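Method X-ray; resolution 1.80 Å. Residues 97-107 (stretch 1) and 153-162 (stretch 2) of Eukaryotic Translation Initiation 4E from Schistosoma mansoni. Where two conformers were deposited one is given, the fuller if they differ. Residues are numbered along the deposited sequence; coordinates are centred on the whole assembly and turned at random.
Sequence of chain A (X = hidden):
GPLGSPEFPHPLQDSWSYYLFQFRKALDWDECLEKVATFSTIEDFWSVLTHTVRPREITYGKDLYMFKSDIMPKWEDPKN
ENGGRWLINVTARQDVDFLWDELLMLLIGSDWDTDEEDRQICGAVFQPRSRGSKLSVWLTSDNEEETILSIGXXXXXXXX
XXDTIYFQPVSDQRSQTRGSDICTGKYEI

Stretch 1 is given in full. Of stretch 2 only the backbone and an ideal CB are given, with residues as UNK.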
# COMPACT_ATOMS: atom_id res chain seq x y z
N ASP A 97 5.75 -3.89 11.28
CA ASP A 97 6.84 -4.34 10.40
C ASP A 97 6.38 -5.54 9.56
O ASP A 97 6.61 -5.57 8.36
CB ASP A 97 8.07 -4.74 11.20
CG ASP A 97 8.82 -3.55 11.77
OD1 ASP A 97 8.57 -2.40 11.34
OD2 ASP A 97 9.67 -3.78 12.65
N PHE A 98 5.75 -6.53 10.22
CA PHE A 98 5.16 -7.72 9.56
C PHE A 98 4.07 -7.29 8.57
O PHE A 98 4.08 -7.71 7.40
CB PHE A 98 4.59 -8.68 10.63
CG PHE A 98 3.84 -9.86 10.06
CD1 PHE A 98 4.53 -10.99 9.61
CD2 PHE A 98 2.45 -9.83 9.96
CE1 PHE A 98 3.83 -12.08 9.06
CE2 PHE A 98 1.73 -10.91 9.43
CZ PHE A 98 2.42 -12.04 8.97
N LEU A 99 3.14 -6.45 9.03
CA LEU A 99 2.03 -6.00 8.16
C LEU A 99 2.56 -5.34 6.88
O LEU A 99 2.11 -5.66 5.78
CB LEU A 99 1.12 -5.00 8.88
CG LEU A 99 0.25 -5.53 10.03
CD1 LEU A 99 -0.58 -4.40 10.62
CD2 LEU A 99 -0.67 -6.67 9.55
N TRP A 100 3.49 -4.42 7.05
CA TRP A 100 4.06 -3.69 5.90
C TRP A 100 4.84 -4.60 4.98
O TRP A 100 4.62 -4.59 3.78
CB TRP A 100 4.95 -2.55 6.38
CG TRP A 100 5.35 -1.53 5.35
CD1 TRP A 100 6.62 -1.12 5.08
CD2 TRP A 100 4.49 -0.78 4.47
NE1 TRP A 100 6.61 -0.15 4.09
CE2 TRP A 100 5.32 0.07 3.70
CE3 TRP A 100 3.10 -0.74 4.25
CZ2 TRP A 100 4.80 0.96 2.72
CZ3 TRP A 100 2.59 0.14 3.27
CH2 TRP A 100 3.45 0.98 2.52
N ASP A 101 5.73 -5.42 5.55
CA ASP A 101 6.50 -6.36 4.72
C ASP A 101 5.62 -7.37 3.97
O ASP A 101 5.85 -7.62 2.80
CB ASP A 101 7.53 -7.12 5.55
CG ASP A 101 8.67 -6.24 6.05
OD1 ASP A 101 8.80 -5.07 5.60
OD2 ASP A 101 9.45 -6.74 6.91
N GLU A 102 4.61 -7.94 4.63
CA GLU A 102 3.71 -8.89 3.97
C GLU A 102 2.92 -8.19 2.86
O GLU A 102 2.68 -8.76 1.77
CB GLU A 102 2.73 -9.51 4.97
CG GLU A 102 3.38 -10.45 5.99
CD GLU A 102 4.17 -11.59 5.33
OE1 GLU A 102 3.66 -12.23 4.38
OE2 GLU A 102 5.28 -11.86 5.79
N LEU A 103 2.47 -6.98 3.17
CA LEU A 103 1.68 -6.22 2.21
C LEU A 103 2.50 -5.94 0.95
O LEU A 103 2.04 -6.19 -0.18
CB LEU A 103 1.12 -4.93 2.81
CG LEU A 103 0.06 -4.20 1.95
CD1 LEU A 103 -1.16 -5.10 1.71
CD2 LEU A 103 -0.34 -2.87 2.56
N LEU A 104 3.72 -5.44 1.14
CA LEU A 104 4.57 -5.09 0.01
C LEU A 104 5.01 -6.31 -0.79
O LEU A 104 5.07 -6.27 -2.00
CB LEU A 104 5.78 -4.26 0.48
CG LEU A 104 5.49 -2.93 1.19
CD1 LEU A 104 6.78 -2.13 1.23
CD2 LEU A 104 4.33 -2.10 0.55
N MET A 105 5.26 -7.43 -0.09
CA MET A 105 5.56 -8.68 -0.77
C MET A 105 4.39 -9.10 -1.69
O MET A 105 4.60 -9.47 -2.84
CB MET A 105 5.92 -9.79 0.21
CG MET A 105 7.37 -9.70 0.71
SD MET A 105 7.87 -11.22 1.58
CE MET A 105 6.79 -11.18 3.02
N LEU A 106 3.17 -9.02 -1.17
CA LEU A 106 1.99 -9.36 -1.94
C LEU A 106 1.90 -8.48 -3.19
O LEU A 106 1.65 -8.97 -4.29
CB LEU A 106 0.73 -9.23 -1.07
CG LEU A 106 -0.65 -9.28 -1.73
CD1 LEU A 106 -0.88 -10.56 -2.55
CD2 LEU A 106 -1.74 -9.07 -0.69
N LEU A 107 2.16 -7.18 -3.03
CA LEU A 107 2.08 -6.25 -4.16
C LEU A 107 3.21 -6.42 -5.18
O LEU A 107 2.94 -6.59 -6.36
CB LEU A 107 2.02 -4.79 -3.70
CG LEU A 107 0.61 -4.20 -3.50
CD1 LEU A 107 -0.13 -4.92 -2.39
CD2 LEU A 107 0.67 -2.70 -3.23
N UNK A 153 -9.99 -9.77 0.10
CA UNK A 153 -9.89 -11.09 0.73
C UNK A 153 -8.45 -11.58 0.81
O UNK A 153 -8.01 -12.06 1.86
CB UNK A 153 -10.74 -12.11 -0.04
N UNK A 154 -7.70 -11.41 -0.28
CA UNK A 154 -6.28 -11.79 -0.33
C UNK A 154 -5.41 -10.99 0.63
O UNK A 154 -4.49 -11.54 1.24
CB UNK A 154 -5.75 -11.62 -1.75
N UNK A 155 -5.68 -9.68 0.76
CA UNK A 155 -4.97 -8.82 1.72
C UNK A 155 -5.16 -9.37 3.14
O UNK A 155 -4.19 -9.48 3.92
CB UNK A 155 -5.47 -7.38 1.63
N UNK A 156 -6.40 -9.71 3.49
CA UNK A 156 -6.70 -10.19 4.85
C UNK A 156 -5.97 -11.49 5.12
O UNK A 156 -5.44 -11.70 6.22
CB UNK A 156 -8.21 -10.38 5.04
N UNK A 157 -5.93 -12.36 4.11
CA UNK A 157 -5.23 -13.64 4.24
C UNK A 157 -3.76 -13.41 4.49
O UNK A 157 -3.21 -13.90 5.47
CB UNK A 157 -5.42 -14.50 2.99
N UNK A 158 -3.13 -12.60 3.64
CA UNK A 158 -1.69 -12.44 3.70
C UNK A 158 -1.25 -11.68 4.94
O UNK A 158 -0.19 -11.97 5.51
CB UNK A 158 -1.19 -11.72 2.44
N UNK A 159 -2.08 -10.74 5.38
CA UNK A 159 -1.77 -9.94 6.57
C UNK A 159 -2.30 -10.56 7.86
O UNK A 159 -2.03 -10.05 8.95
CB UNK A 159 -2.35 -8.53 6.41
N UNK A 160 -3.01 -11.69 7.73
CA UNK A 160 -3.56 -12.44 8.86
C UNK A 160 -4.44 -11.51 9.71
O UNK A 160 -4.33 -11.47 10.94
CB UNK A 160 -2.44 -13.05 9.71
N UNK A 161 -5.30 -10.77 9.02
CA UNK A 161 -6.16 -9.78 9.66
C UNK A 161 -7.45 -10.38 10.19
O UNK A 161 -8.06 -11.23 9.56
CB UNK A 161 -6.49 -8.66 8.67
N UNK A 162 -7.86 -9.89 11.35
CA UNK A 162 -9.07 -10.37 11.98
C UNK A 162 -10.20 -9.35 11.90
O UNK A 162 -11.33 -9.71 11.56
CB UNK A 162 -8.79 -10.73 13.44

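Stretch 1 is helical throughout and presents Phe98, Leu99, Glu102, Leu103 and Leu106 to its neighbour, a mostly apolar surface with one acid in it. The second helix crosses it at 132°, with the axes 9.4 Å apart at their closest, near enough for side chains to mesh.

Position 153 is helical, and its ideal CB has nothing of stretch 1 within 5.5 Å. Nothing here selects a side chain; any helix-tolerant residue would do. It is Arg153, which stays clear of the contact.

At 154 the CA-to-CB bond points toward stretch 1, and the ideal CB lies 4.9 Å from Leu106 CD2. Leucine or methionine would suit, as would a long polar residue whose methylenes cover the leucine while its polar end passes beyond. The residue is Arg154: its CG packs 3.7 Å from Leu106 CD1, and its NE forms a salt bridge with OE1 of the residue at 157, at 3.2 Å.

Position 155 points sideways, with its ideal CB 4.7 Å from Leu106 CD2 and 4.9 Å from Leu103 CD1. Two methyls so close, with no polar partner, favour an aliphatic residue: valine, isoleucine, leucine or methionine. Ile155 is found. Its CG2 lies 4.2 Å from Leu103 CD1 and its CG1 4.2 Å from Leu106 CD2, so the branches at CB reach both leucines.

Positions 156 and 157 are helical and out of reach, and stretch 1 leaves both unconstrained. They are Lys156 and Glu157, the latter supplying the carboxylate that Arg154 binds one turn along.

Position 158 points toward stretch 1, its ideal CB 4.1 Å from Leu106 CD2. Alanine, leucine or a long residue with an aliphatic stem could follow. Arg158 lays its CG 4.1 Å from Leu106 CD2. Its carbonyl also matters: one water donates to both Glu102 OE1 and Arg158 O, each at 2.7 Å, bridging the helices where no direct hydrogen bond joins them.

At 159 the ideal CB is 4.0 Å from Leu99 CD2, and the CA atoms of Leu99 and this residue are 5.7 Å apart. The bond points sideways, but a flexible aliphatic chain can turn inward between Leu99 and Leu103, so leucine or methionine fits well. Leu159 puts CD1 3.9 Å from Leu103 CD1 and 4.0 Å from Glu102 CB. Its carbonyl O lies at the edge of the Phe98 ring, 3.9 Å from CE2.

Position 160 has phi/psi of 55/47 and belongs to a Schellman motif. Positive phi favours glycine, with asparagine a common alternative. The ideal CB is 4.7 Å from Phe98 CE2, leaving room for a side chain beside the ring. The residue is Glu160, which accepts this less usual conformation and brings CD 4.0 Å from Phe98 CZ.

Position 161 is extended, with its CB beyond 5.5 Å, so contact requires reach; a longer aliphatic residue would serve. Leu161 supplies it, CD2 meeting Leu99 CD2 at 3.9 Å.

Position 162 lies out of range and is unconstrained by stretch 1; it is Glu162.

Stretch 2 (153-162) RRIKERLELE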
# COMPACT_ATOMS: atom_id res chain seq x y z
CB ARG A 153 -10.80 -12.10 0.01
CG ARG A 153 -12.28 -11.90 0.37
CD ARG A 153 -13.20 -12.97 -0.20
NE ARG A 153 -13.76 -12.59 -1.49
CZ ARG A 153 -13.33 -13.03 -2.67
NH1 ARG A 153 -13.92 -12.60 -3.77
NH2 ARG A 153 -12.34 -13.91 -2.76
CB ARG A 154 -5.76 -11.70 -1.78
CG ARG A 154 -4.26 -11.98 -2.02
CD ARG A 154 -3.80 -13.38 -1.60
NE ARG A 154 -4.71 -14.45 -2.02
CZ ARG A 154 -4.62 -15.10 -3.18
NH1 ARG A 154 -3.67 -14.82 -4.06
NH2 ARG A 154 -5.50 -16.07 -3.46
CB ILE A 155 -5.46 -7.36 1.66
CG1 ILE A 155 -5.04 -6.68 0.35
CG2 ILE A 155 -4.92 -6.50 2.83
CD1 ILE A 155 -5.64 -5.26 0.16
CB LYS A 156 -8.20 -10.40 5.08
CG LYS A 156 -9.03 -9.15 4.96
CD LYS A 156 -10.35 -9.26 5.71
CE LYS A 156 -10.17 -8.99 7.20
NZ LYS A 156 -11.38 -9.44 7.94
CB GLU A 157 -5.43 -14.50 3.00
CG GLU A 157 -6.84 -15.06 2.89
CD GLU A 157 -7.15 -15.63 1.50
OE1 GLU A 157 -6.31 -15.49 0.59
OE2 GLU A 157 -8.26 -16.20 1.34
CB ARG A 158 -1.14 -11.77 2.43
CG ARG A 158 -1.23 -12.63 1.18
CD ARG A 158 -0.24 -13.81 1.17
NE ARG A 158 -0.35 -14.52 -0.11
CZ ARG A 158 -1.28 -15.43 -0.41
NH1 ARG A 158 -2.21 -15.81 0.47
NH2 ARG A 158 -1.29 -15.98 -1.62
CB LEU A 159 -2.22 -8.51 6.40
CG LEU A 159 -1.28 -7.58 5.62
CD1 LEU A 159 -0.91 -8.11 4.21
CD2 LEU A 159 -1.91 -6.21 5.51
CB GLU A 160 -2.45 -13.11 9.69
CG GLU A 160 -1.47 -13.95 8.84
CD GLU A 160 -0.48 -14.76 9.66
OE1 GLU A 160 -0.41 -14.61 10.89
OE2 GLU A 160 0.26 -15.58 9.06
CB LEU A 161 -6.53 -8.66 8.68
CG LEU A 161 -5.42 -7.88 7.99
CD1 LEU A 161 -6.03 -6.81 7.09
CD2 LEU A 161 -4.46 -7.23 9.00
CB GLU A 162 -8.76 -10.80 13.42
CG GLU A 162 -8.19 -12.22 13.45
CD GLU A 162 -7.58 -12.61 14.77
OE1 GLU A 162 -8.25 -12.43 15.81
OE2 GLU A 162 -6.43 -13.10 14.77
O HOH W 1 1.67 -13.90 5.14
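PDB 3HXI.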